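Local structure of halohydrin epoxidase A (Corynebacterium sp., 4Z9F) at residues Arg61-Thr66 / Gln115-Pro120. The protein probably catalyses the reversible conversion of halohydrins into epoxides with release of hydrogen halide, as a halohydrin hydrogen-halide-lyase. The protein carries 1 engineered substitution. Residues are numbered along the deposited sequence; the frame is centred on the assembly and turned at random.
Sequences RLVDAT and QSAIAP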
# COMPACT_ATOMS: atom_id res chain seq x y z
N ARG C 61 10.50 -5.76 -31.49
CA ARG C 61 11.37 -6.61 -32.29
C ARG C 61 12.52 -7.22 -31.50
O ARG C 61 13.22 -8.09 -32.03
CB ARG C 61 11.91 -5.84 -33.50
CG ARG C 61 10.83 -5.54 -34.54
CD ARG C 61 11.26 -4.47 -35.53
NE ARG C 61 10.21 -4.22 -36.52
CZ ARG C 61 10.43 -3.70 -37.73
NH1 ARG C 61 11.66 -3.37 -38.10
NH2 ARG C 61 9.41 -3.52 -38.56
N LEU C 62 12.72 -6.81 -30.24
CA LEU C 62 13.87 -7.29 -29.48
C LEU C 62 13.80 -8.78 -29.20
O LEU C 62 14.84 -9.44 -29.13
CB LEU C 62 13.97 -6.53 -28.16
CG LEU C 62 14.23 -5.04 -28.31
CD1 LEU C 62 14.29 -4.42 -26.93
CD2 LEU C 62 15.54 -4.80 -29.09
N VAL C 63 12.61 -9.33 -29.00
CA VAL C 63 12.53 -10.74 -28.64
C VAL C 63 12.92 -11.61 -29.83
O VAL C 63 13.72 -12.54 -29.70
CB VAL C 63 11.13 -11.09 -28.11
CG1 VAL C 63 10.97 -12.59 -27.97
CG2 VAL C 63 10.89 -10.42 -26.75
N ASP C 64 12.37 -11.32 -31.01
CA ASP C 64 12.73 -12.10 -32.19
C ASP C 64 14.22 -11.97 -32.51
O ASP C 64 14.88 -12.96 -32.83
CB ASP C 64 11.88 -11.68 -33.39
CG ASP C 64 10.46 -12.24 -33.35
OD1 ASP C 64 10.23 -13.28 -32.68
OD2 ASP C 64 9.56 -11.65 -33.99
N ALA C 65 14.77 -10.76 -32.37
CA ALA C 65 16.21 -10.58 -32.57
C ALA C 65 17.02 -11.38 -31.57
O ALA C 65 18.04 -11.99 -31.92
CB ALA C 65 16.57 -9.10 -32.49
N THR C 66 16.59 -11.39 -30.30
CA THR C 66 17.27 -12.22 -29.31
C THR C 66 17.22 -13.69 -29.71
O THR C 66 18.19 -14.43 -29.50
CB THR C 66 16.62 -12.04 -27.93
OG1 THR C 66 16.61 -10.64 -27.61
CG2 THR C 66 17.41 -12.80 -26.87
N GLN C 115 4.34 -7.52 -24.61
CA GLN C 115 3.34 -8.06 -25.53
C GLN C 115 3.99 -9.01 -26.52
O GLN C 115 3.49 -10.12 -26.75
CB GLN C 115 2.61 -6.93 -26.26
CG GLN C 115 1.59 -7.39 -27.31
CD GLN C 115 0.91 -6.25 -28.08
OE1 GLN C 115 1.58 -5.40 -28.66
NE2 GLN C 115 -0.43 -6.25 -28.09
N SER C 116 5.10 -8.58 -27.12
CA SER C 116 5.82 -9.39 -28.10
C SER C 116 6.43 -10.64 -27.48
O SER C 116 6.70 -11.60 -28.20
CB SER C 116 6.94 -8.55 -28.75
OG SER C 116 8.04 -8.38 -27.86
N ALA C 117 6.64 -10.66 -26.17
CA ALA C 117 7.35 -11.76 -25.53
C ALA C 117 6.44 -12.90 -25.09
O ALA C 117 6.92 -14.03 -24.92
CB ALA C 117 8.13 -11.25 -24.31
N ILE C 118 5.14 -12.64 -24.92
CA ILE C 118 4.25 -13.62 -24.28
C ILE C 118 4.19 -14.91 -25.09
O ILE C 118 4.40 -16.01 -24.56
CB ILE C 118 2.85 -13.03 -24.06
CG1 ILE C 118 2.89 -11.89 -23.02
CG2 ILE C 118 1.86 -14.10 -23.61
CD1 ILE C 118 1.57 -11.13 -22.89
N ALA C 119 3.93 -14.80 -26.39
CA ALA C 119 3.75 -16.02 -27.18
C ALA C 119 5.01 -16.87 -27.20
O ALA C 119 4.92 -18.06 -26.85
CB ALA C 119 3.26 -15.67 -28.59
N PRO C 120 6.20 -16.36 -27.55
CA PRO C 120 7.38 -17.23 -27.56
C PRO C 120 7.76 -17.71 -26.18
O PRO C 120 8.23 -18.85 -26.04
CB PRO C 120 8.48 -16.35 -28.18
CG PRO C 120 8.01 -14.96 -28.00
CD PRO C 120 6.51 -15.02 -28.09
O HOH W 1 10.33 -7.77 -28.61
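With CG1 trans to the backbone N (chi1 170°) and CG2 trans to the carbonyl carbon, V63 spreads both methyls over the helix segment 115-120. The setting is a Rossmann-type fold: the short helix 62-67 and the long helix 96-123 both pack against strand 73-79 of the parallel sheet, and their segments here run at 44° with axes 9.5 Å apart. V63 CG1 meets the ring of P120, 3.8 Å from P120 CG, the two side chains crossing at a slant. V63 CG2 packs against A117 CB, also at 3.8 Å, and lies 3.7 Å from S116 OG. V63 and A117 are the pair of closest CA atoms, and both side chains also reach strand 73-79, at I73 and I76 respectively. S116 turns its hydroxyl between its own N and carbonyl carbon (chi1 75°), where OG is hydrogen-bonded to L113 O and also accepts from a water. Within helix 62-67, L62 O receives both the amide and the hydroxyl of T66, from opposite faces of its carbonyl plane, with T66 OG1 2.6 Å from L62 O. No direct hydrogen bond joins the segments; the water bridges them, taking the N-H of V63 in the first turn of helix 62-67, and lies 2.8 Å from V63 N and a short 2.5 Å from S116 OG.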